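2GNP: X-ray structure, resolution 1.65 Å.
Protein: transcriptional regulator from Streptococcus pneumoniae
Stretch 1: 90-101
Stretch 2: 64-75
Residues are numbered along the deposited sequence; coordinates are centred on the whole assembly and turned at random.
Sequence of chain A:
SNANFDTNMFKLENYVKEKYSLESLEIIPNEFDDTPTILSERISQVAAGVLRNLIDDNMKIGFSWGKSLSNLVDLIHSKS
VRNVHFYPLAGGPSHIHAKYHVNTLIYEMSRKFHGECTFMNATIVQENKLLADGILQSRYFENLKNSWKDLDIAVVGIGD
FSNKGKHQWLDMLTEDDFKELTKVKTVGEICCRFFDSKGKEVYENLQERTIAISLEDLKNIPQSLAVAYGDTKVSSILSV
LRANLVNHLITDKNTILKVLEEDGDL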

# COMPACT_ATOMS: atom_id res chain seq x y z
N ALA A 90 -4.20 -7.70 -2.98
CA ALA A 90 -5.56 -7.47 -2.54
C ALA A 90 -6.29 -6.83 -3.73
O ALA A 90 -5.69 -6.04 -4.48
CB ALA A 90 -5.57 -6.53 -1.33
N GLY A 91 -7.58 -7.15 -3.84
CA GLY A 91 -8.43 -6.49 -4.83
C GLY A 91 -8.82 -5.18 -4.17
O GLY A 91 -8.78 -5.02 -2.94
N GLY A 92 -9.18 -4.19 -4.95
CA GLY A 92 -9.60 -2.99 -4.25
C GLY A 92 -11.08 -3.09 -4.03
O GLY A 92 -11.69 -4.13 -4.26
N PRO A 93 -11.70 -1.98 -3.60
CA PRO A 93 -13.16 -1.98 -3.58
C PRO A 93 -13.76 -1.77 -4.98
O PRO A 93 -13.03 -1.63 -5.96
CB PRO A 93 -13.49 -0.81 -2.64
CG PRO A 93 -12.38 0.10 -2.79
CD PRO A 93 -11.14 -0.71 -3.14
N SER A 94 -15.08 -1.75 -5.04
CA SER A 94 -15.86 -1.94 -6.27
C SER A 94 -15.92 -0.79 -7.31
O SER A 94 -15.96 -1.06 -8.51
CB SER A 94 -17.28 -2.34 -5.89
OG SER A 94 -17.56 -1.98 -4.53
N HIS A 95 -15.95 0.46 -6.86
CA HIS A 95 -16.22 1.57 -7.80
C HIS A 95 -15.08 2.56 -8.00
O HIS A 95 -15.29 3.77 -8.26
CB HIS A 95 -17.52 2.30 -7.43
CG HIS A 95 -18.75 1.47 -7.62
ND1 HIS A 95 -19.51 1.00 -6.56
CD2 HIS A 95 -19.37 1.02 -8.74
CE1 HIS A 95 -20.52 0.29 -7.02
NE2 HIS A 95 -20.46 0.29 -8.34
N ILE A 96 -13.85 2.07 -7.89
CA ILE A 96 -12.69 2.93 -8.16
C ILE A 96 -12.40 2.98 -9.67
O ILE A 96 -12.93 2.17 -10.43
CB ILE A 96 -11.46 2.51 -7.30
CG1 ILE A 96 -10.90 1.16 -7.76
CG2 ILE A 96 -11.84 2.49 -5.80
CD1 ILE A 96 -9.51 0.88 -7.22
N HIS A 97 -11.61 3.97 -10.09
CA HIS A 97 -11.23 4.11 -11.49
C HIS A 97 -10.59 2.83 -12.01
O HIS A 97 -9.72 2.25 -11.32
CB HIS A 97 -10.26 5.28 -11.66
CG HIS A 97 -10.93 6.62 -11.72
ND1 HIS A 97 -10.70 7.53 -12.73
CD2 HIS A 97 -11.84 7.20 -10.89
CE1 HIS A 97 -11.44 8.61 -12.52
NE2 HIS A 97 -12.14 8.44 -11.41
N ALA A 98 -11.02 2.39 -13.20
CA ALA A 98 -10.40 1.20 -13.83
C ALA A 98 -8.89 1.35 -13.82
O ALA A 98 -8.18 0.36 -13.70
CB ALA A 98 -10.89 1.00 -15.27
N LYS A 99 -8.41 2.59 -13.98
CA LYS A 99 -6.97 2.90 -14.01
C LYS A 99 -6.23 2.50 -12.73
O LYS A 99 -4.99 2.27 -12.74
CB LYS A 99 -6.77 4.39 -14.23
CG LYS A 99 -6.40 4.80 -15.64
CD LYS A 99 -5.04 4.27 -16.05
CE LYS A 99 -3.94 5.37 -16.07
NZ LYS A 99 -2.70 4.78 -16.65
N TYR A 100 -6.99 2.48 -11.65
CA TYR A 100 -6.50 2.28 -10.28
C TYR A 100 -6.71 0.85 -9.79
O TYR A 100 -6.30 0.50 -8.67
CB TYR A 100 -7.22 3.25 -9.33
CG TYR A 100 -6.99 4.74 -9.62
CD1 TYR A 100 -6.12 5.18 -10.64
CD2 TYR A 100 -7.64 5.72 -8.86
CE1 TYR A 100 -5.91 6.56 -10.89
CE2 TYR A 100 -7.44 7.08 -9.10
CZ TYR A 100 -6.58 7.51 -10.10
OH TYR A 100 -6.42 8.88 -10.30
N HIS A 101 -7.36 0.01 -10.62
CA HIS A 101 -7.70 -1.35 -10.21
C HIS A 101 -6.40 -2.21 -10.14
O HIS A 101 -5.54 -2.07 -11.05
CB HIS A 101 -8.62 -1.98 -11.25
CG HIS A 101 -9.04 -3.35 -10.89
ND1 HIS A 101 -10.23 -3.62 -10.23
CD2 HIS A 101 -8.39 -4.53 -11.01
CE1 HIS A 101 -10.31 -4.93 -10.01
NE2 HIS A 101 -9.20 -5.49 -10.45
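Stretch 2 (64-75) SWGKSLSNLVDL

How does stretch 2 begin against stretch 1? Its first three residues, Ser 64 to Gly 66, form an extended, non-helical lead-in that passes close to both ends of stretch 1. Ser 64 lies beside Ala 90, with their CA atoms 5.6 Å apart, and the side chains only just meet, Ser 64 OG standing 4.4 Å from Ala 90 CB. Two residues on, Gly 66 has reached Tyr 100, where the CA atoms come within 4.5 Å. Stretch 1 thus curves back on itself, so that residues near its two ends meet residues only two apart in stretch 2.

What does Trp 65 rest against? Its indole packs on the loop, its CA-to-CB bond directed toward stretch 1 and chi1 in the p well. Gly 92 and Pro 93 lie over one face of the ring system: Gly 92 CA is 3.9 Å from the centroid of the five-membered ring of Trp 65, and Pro 93 CD is 3.5 Å from the centroid of its six-membered ring, almost on the normal. Both are CH-pi contacts. A CB on Gly 92 would fall about 3.0 Å from Trp 65 CG, so the bare backbone is what lets the indole lie so close. Ile 96 adds an apolar contact, its CD1 3.2 Å from Trp 65 CE3.

How is the backbone fixed where the helix starts? Gly 66 N donates a nearly straight hydrogen bond to Tyr 100 O, 2.9 Å away. Gly 66 occupies the N-cap position, with phi/psi of 112/172°, a conformation in which a CB would be jammed against the preceding carbonyl oxygen. Its own carbonyl turns into the helix, where Gly 66 O accepts a hydrogen bond from Ser 70 N at 3.0 Å.

Which residues does the helix itself set against stretch 1? Its first turn packs on Tyr 100, the last residue of the short 3-10 segment. Lys 67 CA sits 3.7 Å from the centroid of the Tyr 100 ring, a CH-pi contact over the face, and Lys 67 CG is 3.4 Å from Tyr 100 OH, while the end of the lysine leads away. Ser 68 and Leu 69 make no contact. One turn after Lys 67, the CA-to-CB bond of Ser 70 points toward stretch 1, placing its CB 3.3 Å from Tyr 100 CD1 and its OG 3.3 Å from Lys 99 O. Leu 72 makes no contact. After another turn Asp 74 again points toward stretch 1, and its OD1 forms a short salt bridge with Lys 99 NZ at 2.5 Å, between two exposed side chains.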

# COMPACT_ATOMS: atom_id res chain seq x y z
N SER A 64 -0.80 -3.56 -4.59
CA SER A 64 -2.19 -3.25 -4.16
C SER A 64 -2.83 -2.34 -5.24
O SER A 64 -2.60 -2.48 -6.46
CB SER A 64 -2.24 -2.68 -2.73
OG SER A 64 -3.54 -2.69 -2.22
N TRP A 65 -3.68 -1.42 -4.79
CA TRP A 65 -4.62 -0.76 -5.67
C TRP A 65 -4.48 0.76 -5.42
O TRP A 65 -3.83 1.18 -4.46
CB TRP A 65 -6.07 -1.27 -5.36
CG TRP A 65 -6.57 -0.90 -3.95
CD1 TRP A 65 -6.31 -1.52 -2.76
CD2 TRP A 65 -7.39 0.22 -3.64
NE1 TRP A 65 -6.92 -0.84 -1.72
CE2 TRP A 65 -7.59 0.23 -2.25
CE3 TRP A 65 -7.97 1.22 -4.42
CZ2 TRP A 65 -8.36 1.21 -1.62
CZ3 TRP A 65 -8.74 2.20 -3.80
CH2 TRP A 65 -8.94 2.18 -2.41
N GLY A 66 -5.05 1.56 -6.31
CA GLY A 66 -5.14 3.00 -6.04
C GLY A 66 -4.39 4.04 -6.82
O GLY A 66 -3.54 3.74 -7.69
N LYS A 67 -4.74 5.30 -6.52
CA LYS A 67 -4.19 6.45 -7.28
C LYS A 67 -2.70 6.62 -7.21
O LYS A 67 -2.07 6.83 -8.23
CB LYS A 67 -4.87 7.79 -6.89
CG LYS A 67 -4.34 9.03 -7.66
CD LYS A 67 -5.01 10.33 -7.09
CE LYS A 67 -4.62 11.61 -7.83
NZ LYS A 67 -3.21 12.05 -7.59
N SER A 68 -2.11 6.58 -6.00
CA SER A 68 -0.66 6.71 -5.87
C SER A 68 0.08 5.69 -6.73
O SER A 68 1.06 6.02 -7.41
CB SER A 68 -0.22 6.52 -4.39
OG SER A 68 -0.57 7.67 -3.60
N LEU A 69 -0.47 4.48 -6.79
CA LEU A 69 0.23 3.44 -7.54
C LEU A 69 0.05 3.69 -9.03
O LEU A 69 1.00 3.55 -9.82
CB LEU A 69 -0.28 2.05 -7.13
CG LEU A 69 0.10 1.68 -5.71
CD1 LEU A 69 -0.06 0.17 -5.51
CD2 LEU A 69 1.42 2.28 -5.25
N SER A 70 -1.17 4.04 -9.43
CA SER A 70 -1.43 4.30 -10.85
C SER A 70 -0.51 5.42 -11.33
O SER A 70 0.09 5.35 -12.40
CB SER A 70 -2.89 4.64 -11.07
OG SER A 70 -3.11 4.96 -12.45
N ASN A 71 -0.37 6.45 -10.51
CA ASN A 71 0.47 7.60 -10.87
C ASN A 71 1.95 7.22 -11.04
O ASN A 71 2.66 7.76 -11.88
CB ASN A 71 0.28 8.71 -9.83
CG ASN A 71 -1.12 9.36 -9.85
OD1 ASN A 71 -1.93 9.23 -10.82
ND2 ASN A 71 -1.41 10.11 -8.80
N LEU A 72 2.45 6.27 -10.23
CA LEU A 72 3.83 5.91 -10.40
C LEU A 72 3.97 5.01 -11.61
O LEU A 72 4.93 5.17 -12.36
CB LEU A 72 4.42 5.33 -9.10
CG LEU A 72 4.55 3.86 -8.81
CD1 LEU A 72 5.51 3.10 -9.79
CD2 LEU A 72 4.99 3.67 -7.30
N VAL A 73 3.03 4.07 -11.78
CA VAL A 73 3.07 3.17 -12.93
C VAL A 73 3.10 3.95 -14.26
O VAL A 73 3.83 3.62 -15.19
CB VAL A 73 1.92 2.13 -12.91
CG1 VAL A 73 1.97 1.32 -14.21
CG2 VAL A 73 2.15 1.17 -11.72
N ASP A 74 2.31 5.01 -14.32
CA ASP A 74 2.28 5.85 -15.56
C ASP A 74 3.70 6.35 -15.91
O ASP A 74 4.09 6.46 -17.11
CB ASP A 74 1.39 7.06 -15.33
CG ASP A 74 -0.09 6.76 -15.44
OD1 ASP A 74 -0.50 5.67 -15.85
OD2 ASP A 74 -0.88 7.69 -15.11
N LEU A 75 4.48 6.69 -14.88
CA LEU A 75 5.81 7.29 -15.13
C LEU A 75 6.98 6.37 -15.26
O LEU A 75 8.04 6.75 -15.81
CB LEU A 75 6.13 8.33 -14.07
CG LEU A 75 5.12 9.45 -13.86
CD1 LEU A 75 5.67 10.41 -12.81
CD2 LEU A 75 4.81 10.21 -15.19